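Local coordinates for protein phosphatase (Thermotoga maritima, PDB 1NF2) that binds a magnesium ion and probably acts as a phosphatase of the HAD family, at residues A[21-35]-A[252-266]. Sequence-based numbering, arbitrary orientation.
Sequences SEKDRRNIEKLSRKC and SGVSYVLERISTDCL. With SO4 (sulfate ion), chain E.
Asp24 and Ser255 bring the first turns of helices 22-31 and 253-258 together, where the two axes come within 8.6 Å and cross at 44°. From Asp24 CB, which passes 4.0 Å from Ser255 OG, the side chain runs on to CG, nearest Ser255 OG again, with Ser252 CB a little farther off. Of the two oxygens, OD1 takes two bonds from Ser255, one from the backbone N (3.0 Å), on the syn side but tilted out of the carboxylate plane, the other from OG, so short in the model that its exact length is doubtful. OD2 accepts from a water that in turn takes the N-H of Val254, so the carboxylate reaches two amides at the start of the second helix. Ser255 OG, turned beside its own backbone N (chi1 -74°), also accepts from Asn27 ND2 at 2.8 Å, close to the amide plane. The same ND2 makes a longer bond to Glu259 OE2, meeting it from above a carboxylate set perpendicular to the amide. One turn on, Leu31 and Leu258 meet tip to tip through their CD1 methyls, and Ile28 CD1 touches Leu258 CD2; Ile28 and Leu31 also rest on Phe7 and Phe5 of strand 4-8. At the far end the Cys35-Cys265 disulfide (chi3 -90°) holds the C-terminal tail covalently beside strand 36-40 despite its poor order, while the polar network links the two helix starts.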
loop_
_atom_site.group_PDB
_atom_site.type_symbol
_atom_site.label_atom_id
_atom_site.label_comp_id
_atom_site.label_asym_id
_atom_site.label_seq_id
_atom_site.Cartn_x
_atom_site.Cartn_y
_atom_site.Cartn_z
ATOM N N SER A 21 -3.858 -4.162 -18.207
ATOM C CA SER A 21 -3.956 -4.507 -19.625
ATOM C C SER A 21 -3.626 -5.983 -19.839
ATOM O O SER A 21 -2.897 -6.583 -19.047
ATOM C CB SER A 21 -2.989 -3.654 -20.457
ATOM O OG SER A 21 -1.640 -4.042 -20.240
ATOM N N GLU A 22 -4.168 -6.565 -20.906
ATOM C CA GLU A 22 -3.904 -7.967 -21.222
ATOM C C GLU A 22 -2.418 -8.167 -21.489
ATOM O O GLU A 22 -1.839 -9.192 -21.119
ATOM C CB GLU A 22 -4.702 -8.404 -22.460
ATOM C CG GLU A 22 -6.129 -8.809 -22.181
ATOM C CD GLU A 22 -6.222 -10.069 -21.345
ATOM O OE1 GLU A 22 -5.506 -11.042 -21.660
ATOM O OE2 GLU A 22 -7.019 -10.094 -20.383
ATOM N N LYS A 23 -1.794 -7.192 -22.137
ATOM C CA LYS A 23 -0.374 -7.314 -22.428
ATOM C C LYS A 23 0.415 -7.501 -21.120
ATOM O O LYS A 23 1.211 -8.444 -20.994
ATOM C CB LYS A 23 0.126 -6.085 -23.192
ATOM C CG LYS A 23 1.594 -6.169 -23.597
ATOM C CD LYS A 23 2.102 -4.878 -24.233
ATOM C CE LYS A 23 1.718 -4.758 -25.694
ATOM N NZ LYS A 23 0.251 -4.870 -25.905
ATOM N N ASP A 24 0.181 -6.623 -20.142
ATOM C CA ASP A 24 0.887 -6.721 -18.860
ATOM C C ASP A 24 0.528 -8.015 -18.149
ATOM O O ASP A 24 1.388 -8.665 -17.550
ATOM C CB ASP A 24 0.555 -5.539 -17.933
ATOM C CG ASP A 24 1.156 -4.225 -18.409
ATOM O OD1 ASP A 24 2.116 -4.238 -19.216
ATOM O OD2 ASP A 24 0.664 -3.167 -17.958
ATOM N N ARG A 25 -0.746 -8.392 -18.208
ATOM C CA ARG A 25 -1.177 -9.627 -17.568
ATOM C C ARG A 25 -0.413 -10.812 -18.142
ATOM O O ARG A 25 0.170 -11.597 -17.397
ATOM C CB ARG A 25 -2.676 -9.857 -17.766
ATOM C CG ARG A 25 -3.195 -11.092 -17.043
ATOM C CD ARG A 25 -4.623 -11.435 -17.447
ATOM N NE ARG A 25 -4.712 -11.875 -18.837
ATOM C CZ ARG A 25 -4.332 -13.073 -19.280
ATOM N NH1 ARG A 25 -3.833 -13.975 -18.443
ATOM N NH2 ARG A 25 -4.444 -13.365 -20.567
ATOM N N ARG A 26 -0.409 -10.948 -19.467
ATOM C CA ARG A 26 0.292 -12.073 -20.081
ATOM C C ARG A 26 1.788 -12.126 -19.763
ATOM O O ARG A 26 2.341 -13.205 -19.558
ATOM C CB ARG A 26 0.071 -12.091 -21.596
ATOM C CG ARG A 26 -1.215 -12.794 -21.998
ATOM C CD ARG A 26 -1.273 -13.022 -23.497
ATOM N NE ARG A 26 -2.070 -12.014 -24.186
ATOM C CZ ARG A 26 -3.373 -12.124 -24.433
ATOM N NH1 ARG A 26 -4.038 -13.207 -24.049
ATOM N NH2 ARG A 26 -4.007 -11.149 -25.067
ATOM N N ASN A 27 2.442 -10.972 -19.710
ATOM C CA ASN A 27 3.867 -10.961 -19.398
ATOM C C ASN A 27 4.128 -11.396 -17.967
ATOM O O ASN A 27 5.112 -12.088 -17.695
ATOM C CB ASN A 27 4.464 -9.579 -19.647
ATOM C CG ASN A 27 4.769 -9.341 -21.110
ATOM O OD1 ASN A 27 5.446 -10.150 -21.743
ATOM N ND2 ASN A 27 4.277 -8.230 -21.654
ATOM N N ILE A 28 3.247 -11.002 -17.051
ATOM C CA ILE A 28 3.409 -11.395 -15.658
ATOM C C ILE A 28 3.228 -12.911 -15.572
ATOM O O ILE A 28 4.017 -13.599 -14.923
ATOM C CB ILE A 28 2.368 -10.719 -14.733
ATOM C CG1 ILE A 28 2.464 -9.191 -14.847
ATOM C CG2 ILE A 28 2.594 -11.164 -13.295
ATOM C CD1 ILE A 28 3.820 -8.609 -14.509
ATOM N N GLU A 29 2.180 -13.422 -16.222
ATOM C CA GLU A 29 1.900 -14.858 -16.247
ATOM C C GLU A 29 3.138 -15.648 -16.662
ATOM O O GLU A 29 3.479 -16.652 -16.046
ATOM C CB GLU A 29 0.758 -15.164 -17.224
ATOM C CG GLU A 29 -0.616 -15.236 -16.588
ATOM C CD GLU A 29 -0.768 -16.442 -15.679
ATOM O OE1 GLU A 29 -1.829 -16.574 -15.031
ATOM O OE2 GLU A 29 0.175 -17.262 -15.616
ATOM N N LYS A 30 3.808 -15.193 -17.712
ATOM C CA LYS A 30 5.005 -15.879 -18.188
ATOM C C LYS A 30 6.130 -15.875 -17.143
ATOM O O LYS A 30 6.815 -16.885 -16.952
ATOM C CB LYS A 30 5.483 -15.236 -19.495
ATOM C CG LYS A 30 4.522 -15.443 -20.658
ATOM C CD LYS A 30 4.890 -14.571 -21.851
ATOM C CE LYS A 30 6.313 -14.836 -22.311
ATOM N NZ LYS A 30 6.710 -13.932 -23.429
ATOM N N LEU A 31 6.317 -14.744 -16.467
ATOM C CA LEU A 31 7.349 -14.640 -15.442
ATOM C C LEU A 31 7.043 -15.507 -14.229
ATOM O O LEU A 31 7.930 -16.184 -13.706
ATOM C CB LEU A 31 7.501 -13.193 -14.965
ATOM C CG LEU A 31 8.191 -12.178 -15.871
ATOM C CD1 LEU A 31 8.209 -10.821 -15.172
ATOM C CD2 LEU A 31 9.606 -12.641 -16.174
ATOM N N SER A 32 5.787 -15.476 -13.785
ATOM C CA SER A 32 5.356 -16.224 -12.605
ATOM C C SER A 32 5.754 -17.689 -12.662
ATOM O O SER A 32 5.755 -18.385 -11.645
ATOM C CB SER A 32 3.846 -16.115 -12.430
ATOM O OG SER A 32 3.176 -16.963 -13.337
ATOM N N ARG A 33 6.070 -18.163 -13.861
ATOM C CA ARG A 33 6.497 -19.539 -14.034
ATOM C C ARG A 33 8.001 -19.543 -13.805
ATOM O O ARG A 33 8.754 -18.903 -14.543
ATOM C CB ARG A 33 6.172 -20.029 -15.445
ATOM C CG ARG A 33 6.681 -21.427 -15.753
ATOM C CD ARG A 33 6.122 -22.469 -14.799
ATOM N NE ARG A 33 6.577 -23.813 -15.154
ATOM C CZ ARG A 33 6.227 -24.917 -14.502
ATOM N NH1 ARG A 33 5.412 -24.843 -13.456
ATOM N NH2 ARG A 33 6.688 -26.097 -14.897
ATOM N N LYS A 34 8.426 -20.252 -12.765
ATOM C CA LYS A 34 9.836 -20.346 -12.400
ATOM C C LYS A 34 10.373 -19.124 -11.643
ATOM O O LYS A 34 11.310 -19.262 -10.857
ATOM C CB LYS A 34 10.707 -20.606 -13.643
ATOM C CG LYS A 34 12.204 -20.410 -13.405
ATOM C CD LYS A 34 13.045 -20.752 -14.630
ATOM C CE LYS A 34 13.400 -22.234 -14.694
ATOM N NZ LYS A 34 12.204 -23.123 -14.705
ATOM N N CYS A 35 9.791 -17.943 -11.867
ATOM C CA CYS A 35 10.259 -16.724 -11.193
ATOM C C CYS A 35 9.304 -16.109 -10.153
ATOM O O CYS A 35 8.121 -16.434 -10.103
ATOM C CB CYS A 35 10.651 -15.661 -12.229
ATOM S SG CYS A 35 12.279 -15.938 -13.013
ATOM N N SER A 252 1.049 0.255 -21.526
ATOM C CA SER A 252 1.469 -0.955 -20.853
ATOM C C SER A 252 2.936 -0.677 -20.622
ATOM O O SER A 252 3.812 -1.388 -21.119
ATOM C CB SER A 252 1.255 -2.177 -21.747
ATOM O OG SER A 252 -0.130 -2.426 -21.918
ATOM N N GLY A 253 3.175 0.413 -19.887
ATOM C CA GLY A 253 4.523 0.842 -19.577
ATOM C C GLY A 253 5.344 -0.279 -18.986
ATOM O O GLY A 253 6.538 -0.394 -19.273
ATOM N N VAL A 254 4.707 -1.104 -18.163
ATOM C CA VAL A 254 5.383 -2.228 -17.531
ATOM C C VAL A 254 5.909 -3.216 -18.573
ATOM O O VAL A 254 7.093 -3.569 -18.557
ATOM C CB VAL A 254 4.439 -2.977 -16.572
ATOM C CG1 VAL A 254 5.140 -4.201 -15.997
ATOM C CG2 VAL A 254 3.997 -2.045 -15.453
ATOM N N SER A 255 5.031 -3.658 -19.472
ATOM C CA SER A 255 5.410 -4.602 -20.525
ATOM C C SER A 255 6.536 -4.059 -21.391
ATOM O O SER A 255 7.473 -4.775 -21.725
ATOM C CB SER A 255 4.217 -4.911 -21.441
ATOM O OG SER A 255 3.270 -5.757 -20.817
ATOM N N TYR A 256 6.434 -2.787 -21.750
ATOM C CA TYR A 256 7.420 -2.154 -22.611
ATOM C C TYR A 256 8.866 -2.369 -22.165
ATOM O O TYR A 256 9.751 -2.565 -22.998
ATOM C CB TYR A 256 7.108 -0.663 -22.731
ATOM C CG TYR A 256 7.837 0.033 -23.856
ATOM C CD1 TYR A 256 9.093 0.602 -23.656
ATOM C CD2 TYR A 256 7.268 0.124 -25.127
ATOM C CE1 TYR A 256 9.767 1.249 -24.692
ATOM C CE2 TYR A 256 7.932 0.768 -26.174
ATOM C CZ TYR A 256 9.180 1.328 -25.949
ATOM O OH TYR A 256 9.847 1.958 -26.976
ATOM N N VAL A 257 9.109 -2.339 -20.860
ATOM C CA VAL A 257 10.457 -2.548 -20.336
ATOM C C VAL A 257 10.640 -3.998 -19.899
ATOM O O VAL A 257 11.707 -4.590 -20.077
ATOM C CB VAL A 257 10.746 -1.617 -19.119
ATOM C CG1 VAL A 257 11.970 -2.117 -18.345
ATOM C CG2 VAL A 257 10.990 -0.203 -19.600
ATOM N N LEU A 258 9.581 -4.569 -19.338
ATOM C CA LEU A 258 9.613 -5.937 -18.862
ATOM C C LEU A 258 10.060 -6.920 -19.941
ATOM O O LEU A 258 10.813 -7.853 -19.668
ATOM C CB LEU A 258 8.232 -6.319 -18.336
ATOM C CG LEU A 258 8.089 -7.623 -17.562
ATOM C CD1 LEU A 258 9.105 -7.692 -16.419
ATOM C CD2 LEU A 258 6.661 -7.706 -17.032
ATOM N N GLU A 259 9.607 -6.704 -21.169
ATOM C CA GLU A 259 9.968 -7.595 -22.264
ATOM C C GLU A 259 11.432 -7.507 -22.682
ATOM O O GLU A 259 11.935 -8.411 -23.345
ATOM C CB GLU A 259 9.090 -7.321 -23.490
ATOM C CG GLU A 259 7.610 -7.340 -23.197
ATOM C CD GLU A 259 6.770 -7.188 -24.443
ATOM O OE1 GLU A 259 7.121 -6.341 -25.292
ATOM O OE2 GLU A 259 5.755 -7.908 -24.565
ATOM N N ARG A 260 12.121 -6.433 -22.302
ATOM C CA ARG A 260 13.523 -6.271 -22.694
ATOM C C ARG A 260 14.556 -6.608 -21.607
ATOM O O ARG A 260 15.755 -6.712 -21.892
ATOM C CB ARG A 260 13.775 -4.834 -23.180
ATOM C CG ARG A 260 12.790 -4.302 -24.239
ATOM C CD ARG A 260 12.470 -5.320 -25.355
ATOM N NE ARG A 260 13.649 -5.858 -26.035
ATOM C CZ ARG A 260 13.595 -6.735 -27.038
ATOM N NH1 ARG A 260 12.419 -7.168 -27.479
ATOM N NH2 ARG A 260 14.716 -7.190 -27.598
ATOM N N ILE A 261 14.103 -6.786 -20.372
ATOM C CA ILE A 261 15.022 -7.076 -19.270
ATOM C C ILE A 261 15.602 -8.489 -19.269
ATOM O O ILE A 261 14.892 -9.451 -19.547
ATOM C CB ILE A 261 14.344 -6.775 -17.900
ATOM C CG1 ILE A 261 15.021 -7.578 -16.795
ATOM C CG2 ILE A 261 12.869 -7.084 -17.962
ATOM C CD1 ILE A 261 14.396 -7.364 -15.453
ATOM N N SER A 262 16.899 -8.599 -18.965
ATOM C CA SER A 262 17.583 -9.896 -18.913
ATOM C C SER A 262 17.013 -10.692 -17.761
ATOM O O SER A 262 17.221 -10.355 -16.590
ATOM C CB SER A 262 19.085 -9.732 -18.691
ATOM O OG SER A 262 19.675 -9.013 -19.752
ATOM N N THR A 263 16.323 -11.769 -18.089
ATOM C CA THR A 263 15.693 -12.558 -17.064
ATOM C C THR A 263 15.816 -14.056 -17.228
ATOM O O THR A 263 15.885 -14.574 -18.346
ATOM C CB THR A 263 14.203 -12.230 -16.996
ATOM O OG1 THR A 263 13.533 -13.214 -16.207
ATOM C CG2 THR A 263 13.601 -12.233 -18.383
ATOM N N ASP A 264 15.843 -14.747 -16.094
ATOM C CA ASP A 264 15.881 -16.195 -16.093
ATOM C C ASP A 264 14.460 -16.541 -16.515
ATOM O O ASP A 264 13.831 -15.768 -17.236
ATOM C CB ASP A 264 16.177 -16.724 -14.687
ATOM C CG ASP A 264 17.566 -17.320 -14.568
ATOM O OD1 ASP A 264 18.548 -16.617 -14.885
ATOM O OD2 ASP A 264 17.675 -18.493 -14.154
ATOM N N CYS A 265 13.933 -17.663 -16.035
ATOM C CA CYS A 265 12.585 -18.094 -16.408
ATOM C C CYS A 265 12.373 -17.920 -17.919
ATOM O O CYS A 265 13.225 -17.356 -18.607
ATOM C CB CYS A 265 11.516 -17.320 -15.618
ATOM S SG CYS A 265 11.955 -15.662 -15.003
ATOM N N LEU A 266 11.259 -18.418 -18.443
ATOM C CA LEU A 266 11.047 -18.367 -19.882
ATOM C C LEU A 266 12.243 -18.959 -20.632
ATOM O O LEU A 266 12.302 -18.919 -21.866
ATOM C CB LEU A 266 10.882 -16.895 -20.290
ATOM C CG LEU A 266 10.006 -15.979 -19.448
ATOM C CD1 LEU A 266 10.074 -14.553 -19.992
ATOM C CD2 LEU A 266 8.595 -16.496 -19.458
HETATM S S SO4 E . -4.155 -16.465 -22.905
HETATM O O1 SO4 E . -4.105 -17.784 -22.241
HETATM O O2 SO4 E . -5.084 -15.589 -22.170
HETATM O O3 SO4 E . -2.807 -15.862 -22.913
HETATM O O4 SO4 E . -4.629 -16.624 -24.293
HETATM O O HOH W 1 1.811 -0.692 -17.067
#